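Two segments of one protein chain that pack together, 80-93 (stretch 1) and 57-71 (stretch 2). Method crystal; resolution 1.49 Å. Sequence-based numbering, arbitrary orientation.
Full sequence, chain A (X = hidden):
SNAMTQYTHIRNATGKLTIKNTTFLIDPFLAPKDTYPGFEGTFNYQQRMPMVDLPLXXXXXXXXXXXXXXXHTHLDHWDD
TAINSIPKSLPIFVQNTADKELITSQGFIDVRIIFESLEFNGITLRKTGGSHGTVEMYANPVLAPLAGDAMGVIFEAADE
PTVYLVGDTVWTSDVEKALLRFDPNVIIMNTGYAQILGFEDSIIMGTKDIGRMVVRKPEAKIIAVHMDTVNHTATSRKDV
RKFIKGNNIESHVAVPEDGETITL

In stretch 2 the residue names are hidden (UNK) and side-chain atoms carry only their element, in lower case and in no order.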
# COMPACT_ATOMS: atom_id res chain seq x y z
N ASP A 80 26.81 3.82 -3.15
CA ASP A 80 28.08 3.14 -2.93
C ASP A 80 28.88 3.77 -1.80
O ASP A 80 29.49 3.06 -0.99
CB ASP A 80 28.91 3.12 -4.22
CG ASP A 80 28.46 2.04 -5.18
OD1 ASP A 80 27.72 1.13 -4.75
OD2 ASP A 80 28.87 2.09 -6.36
N THR A 81 28.87 5.09 -1.72
CA THR A 81 29.60 5.76 -0.65
C THR A 81 29.08 5.33 0.71
O THR A 81 29.85 5.03 1.61
CB THR A 81 29.54 7.28 -0.78
OG1 THR A 81 30.06 7.67 -2.06
CG2 THR A 81 30.34 7.94 0.33
N ALA A 82 27.75 5.28 0.84
CA ALA A 82 27.16 4.80 2.08
C ALA A 82 27.55 3.35 2.35
O ALA A 82 27.94 3.01 3.46
CB ALA A 82 25.64 4.93 2.02
N ILE A 83 27.43 2.50 1.34
CA ILE A 83 27.76 1.09 1.49
C ILE A 83 29.18 0.91 2.03
O ILE A 83 29.43 0.05 2.89
CB ILE A 83 27.60 0.33 0.16
CG1 ILE A 83 26.11 0.20 -0.19
CG2 ILE A 83 28.25 -1.06 0.24
CD1 ILE A 83 25.86 0.07 -1.68
N ASN A 84 30.10 1.73 1.54
CA ASN A 84 31.51 1.57 1.87
C ASN A 84 31.95 2.30 3.13
O ASN A 84 33.08 2.11 3.60
CB ASN A 84 32.38 2.01 0.69
CG ASN A 84 32.24 1.09 -0.52
OD1 ASN A 84 32.04 -0.11 -0.38
ND2 ASN A 84 32.34 1.67 -1.71
N SER A 85 31.07 3.14 3.68
CA SER A 85 31.42 3.99 4.81
C SER A 85 30.75 3.55 6.11
O SER A 85 31.33 3.67 7.19
CB SER A 85 31.04 5.45 4.52
OG SER A 85 31.73 5.96 3.39
N ILE A 86 29.53 3.05 6.01
CA ILE A 86 28.77 2.65 7.20
C ILE A 86 29.26 1.31 7.77
O ILE A 86 29.37 0.33 7.04
CB ILE A 86 27.26 2.56 6.87
CG1 ILE A 86 26.76 3.91 6.34
CG2 ILE A 86 26.47 2.10 8.09
CD1 ILE A 86 25.38 3.85 5.72
N PRO A 87 29.55 1.26 9.08
CA PRO A 87 29.98 -0.01 9.69
C PRO A 87 28.99 -1.13 9.39
O PRO A 87 27.77 -0.96 9.54
CB PRO A 87 30.02 0.32 11.19
CG PRO A 87 30.32 1.76 11.24
CD PRO A 87 29.61 2.38 10.04
N LYS A 88 29.53 -2.28 8.96
CA LYS A 88 28.72 -3.39 8.49
C LYS A 88 27.89 -4.03 9.59
O LYS A 88 26.96 -4.79 9.31
CB LYS A 88 29.61 -4.46 7.85
CG LYS A 88 30.46 -3.98 6.69
CD LYS A 88 29.62 -3.45 5.54
CE LYS A 88 30.51 -3.22 4.32
NZ LYS A 88 29.76 -2.72 3.15
N SER A 89 28.22 -3.72 10.84
CA SER A 89 27.53 -4.34 11.96
C SER A 89 26.33 -3.54 12.47
O SER A 89 25.59 -4.02 13.33
CB SER A 89 28.52 -4.62 13.10
OG SER A 89 29.12 -3.41 13.51
N LEU A 90 26.13 -2.32 11.96
CA LEU A 90 24.99 -1.52 12.40
C LEU A 90 23.69 -2.13 11.89
O LEU A 90 23.61 -2.57 10.75
CB LEU A 90 25.08 -0.09 11.89
CG LEU A 90 26.10 0.81 12.58
CD1 LEU A 90 26.18 2.15 11.88
CD2 LEU A 90 25.72 0.98 14.05
N PRO A 91 22.66 -2.15 12.75
CA PRO A 91 21.34 -2.61 12.27
C PRO A 91 20.84 -1.71 11.14
O PRO A 91 20.88 -0.49 11.25
CB PRO A 91 20.45 -2.44 13.51
CG PRO A 91 21.40 -2.47 14.66
CD PRO A 91 22.64 -1.79 14.17
N ILE A 92 20.37 -2.34 10.06
CA ILE A 92 19.81 -1.63 8.91
C ILE A 92 18.36 -2.05 8.77
O ILE A 92 18.07 -3.23 8.60
CB ILE A 92 20.53 -2.00 7.60
CG1 ILE A 92 22.05 -2.07 7.80
CG2 ILE A 92 20.14 -1.04 6.47
CD1 ILE A 92 22.70 -0.75 8.24
N PHE A 93 17.44 -1.09 8.83
CA PHE A 93 16.02 -1.37 8.71
C PHE A 93 15.60 -1.13 7.27
O PHE A 93 15.93 -0.09 6.70
CB PHE A 93 15.23 -0.46 9.66
CG PHE A 93 15.42 -0.82 11.11
CD1 PHE A 93 14.62 -1.77 11.70
CD2 PHE A 93 16.39 -0.18 11.86
CE1 PHE A 93 14.81 -2.12 13.03
CE2 PHE A 93 16.58 -0.52 13.20
CZ PHE A 93 15.78 -1.48 13.79
N UNK A 57 31.85 16.51 7.87
CA UNK A 57 32.80 15.44 7.58
C UNK A 57 32.16 14.08 7.82
O UNK A 57 31.21 13.94 8.60
c UNK A 57 34.04 15.57 8.48
o UNK A 57 33.70 15.24 9.81
N UNK A 58 32.69 13.07 7.14
CA UNK A 58 32.16 11.72 7.29
C UNK A 58 32.26 11.25 8.74
O UNK A 58 31.37 10.56 9.25
c UNK A 58 30.83 9.91 3.85
c UNK A 58 32.33 9.35 6.34
se UNK A 58 30.51 9.26 5.64
c UNK A 58 32.90 10.75 6.36
N UNK A 59 33.32 11.65 9.42
CA UNK A 59 33.46 11.28 10.82
C UNK A 59 32.32 11.83 11.66
O UNK A 59 31.75 11.11 12.48
c UNK A 59 34.92 11.51 12.87
o UNK A 59 34.84 12.48 13.66
o UNK A 59 35.08 10.33 13.24
c UNK A 59 34.79 11.78 11.38
N UNK A 60 31.99 13.10 11.46
CA UNK A 60 30.91 13.73 12.21
C UNK A 60 29.57 13.13 11.82
O UNK A 60 28.69 12.94 12.65
c UNK A 60 31.99 15.94 12.83
c UNK A 60 30.91 15.25 12.02
o UNK A 60 32.73 15.23 13.55
o UNK A 60 32.09 17.18 12.77
N UNK A 61 29.42 12.81 10.54
CA UNK A 61 28.18 12.22 10.06
C UNK A 61 27.94 10.88 10.75
O UNK A 61 26.84 10.60 11.22
c UNK A 61 28.22 12.05 8.54
c UNK A 61 26.79 10.08 7.92
c UNK A 61 26.94 11.58 7.83
c UNK A 61 26.96 12.04 6.38
N UNK A 62 28.97 10.05 10.82
CA UNK A 62 28.78 8.68 11.30
C UNK A 62 28.85 8.54 12.82
O UNK A 62 28.43 7.53 13.36
c UNK A 62 30.91 6.76 8.65
c UNK A 62 29.81 7.75 10.67
c UNK A 62 29.73 7.58 9.15
c UNK A 62 28.41 6.94 8.76
N UNK A 63 29.38 9.56 13.50
CA UNK A 63 29.80 9.44 14.90
C UNK A 63 28.88 8.64 15.83
O UNK A 63 29.26 7.57 16.33
o UNK A 63 29.12 11.78 15.20
c UNK A 63 30.12 10.82 15.50
N UNK A 64 27.68 9.16 16.08
CA UNK A 64 26.77 8.55 17.07
C UNK A 64 25.62 7.77 16.46
O UNK A 64 24.57 7.60 17.09
c UNK A 64 27.17 10.00 19.12
c UNK A 64 26.21 9.63 18.00
o UNK A 64 27.70 9.12 19.81
n UNK A 64 27.41 11.29 19.29
N UNK A 65 25.81 7.27 15.24
CA UNK A 65 24.75 6.49 14.59
C UNK A 65 24.58 5.13 15.26
O UNK A 65 25.55 4.40 15.46
c UNK A 65 25.03 6.34 13.08
c UNK A 65 24.02 5.40 12.43
c UNK A 65 25.01 7.70 12.39
N UNK A 66 23.33 4.81 15.62
CA UNK A 66 22.94 3.58 16.30
C UNK A 66 22.37 2.56 15.32
O UNK A 66 22.47 1.35 15.52
c UNK A 66 21.71 2.67 18.32
o UNK A 66 22.04 5.06 18.03
c UNK A 66 21.81 3.83 17.33
N UNK A 67 21.71 3.07 14.28
CA UNK A 67 21.05 2.21 13.31
C UNK A 67 20.81 3.00 12.05
O UNK A 67 20.89 4.23 12.06
c UNK A 67 19.74 1.66 13.86
N UNK A 68 20.53 2.30 10.96
CA UNK A 68 20.25 2.94 9.69
C UNK A 68 18.84 2.54 9.24
O UNK A 68 18.42 1.40 9.45
c UNK A 68 21.27 2.51 8.62
c UNK A 68 21.08 3.29 7.34
c UNK A 68 22.69 2.73 9.13
N UNK A 69 18.12 3.49 8.66
CA UNK A 69 16.80 3.21 8.09
C UNK A 69 16.90 3.52 6.61
O UNK A 69 17.26 4.63 6.23
c UNK A 69 15.70 4.09 8.72
c UNK A 69 15.54 3.74 10.19
c UNK A 69 14.37 3.93 7.97
N UNK A 70 16.59 2.54 5.77
CA UNK A 70 16.67 2.68 4.33
C UNK A 70 15.27 2.44 3.76
O UNK A 70 14.80 1.31 3.72
c UNK A 70 17.68 1.67 3.74
c UNK A 70 17.83 1.86 2.24
c UNK A 70 19.03 1.82 4.44
N UNK A 71 14.61 3.52 3.35
CA UNK A 71 13.21 3.40 2.92
C UNK A 71 13.07 2.68 1.59
O UNK A 71 12.02 2.08 1.31
o UNK A 71 13.12 5.58 1.83
c UNK A 71 12.52 5.46 4.19
c UNK A 71 12.50 4.76 2.84

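Position 57 carries one carbon and then one oxygen, out of reach of stretch 1; the oxygen accepts from the backbone N of position 60 at 3.2 Å and caps the helix that follows. It is S57. Position 58 has an unbranched chain of two carbons, a selenium and a last carbon, the selenium near S85 and the last carbon near T81: selenomethionine, M58. Its SE lies 4.0 Å from S85 CB, and its CE 4.1 Å from T81 CG2.

Positions 59 and 60 each show two carbons, the second bearing two oxygens, and neither reaches stretch 1. Such short carboxylates are D59 and D60. At 61, four carbons fork at the second, as in leucine; the CA-to-CB bond of L61 points toward stretch 1, but the side chain makes no contact there. Position 62 has the same forked four carbons, here in contact with S85 and I86. This is L62, whose CD1 is 3.4 Å from S85 O and whose CD2 is 4.2 Å from I86 CG1.

Position 63 has one carbon and one oxygen, and the oxygen donates to D60 O at 2.8 Å: S63. Position 64 has two carbons, the second with one oxygen and one nitrogen, an amide that fits N64. The turn from L62 ends at 65, where one carbon carries two more and the fork touches L90. This is V65, with CG1 3.9 Å from L90 CD1.

At 66 one carbon bears an oxygen and a carbon, and the CA-to-CB bond points away from stretch 1. T66 instead offers its backbone, its O lying 3.4 Å from P91 CD. A lone carbon at 67, 3.9 Å from F93 CE2 at the ring edge, gives A67.

Positions 68, 69 and 70 each have one carbon carrying two, the valine pattern. At 68 they touch I86, L90 and I92; V68 CB is 3.6 Å from I92 CD1. At 69 they approach F93, with V69 CG2 4.2 Å from F93 CB. At 70 they meet I92, V70 CG2 lying 3.7 Å from I92 CG2. Position 71 has one carbon with an oxygen and a carbon, its CA-to-CB bond pointing away from stretch 1: T71.

The contact rests on a parallel strand pairing. V68 N donates to P91 O (2.8 Å), F93 N to V68 O (2.7 Å) and V70 N to F93 O (2.9 Å), all nearly straight, fixing the register. V68 and I92 share one face of the sheet, V69 and F93 the other. I86 bridges V68 and L62, linking the sheet to L62's contacts near the helices.

Stretch 2 (57-71) SMDDLLSNVTAVVVT
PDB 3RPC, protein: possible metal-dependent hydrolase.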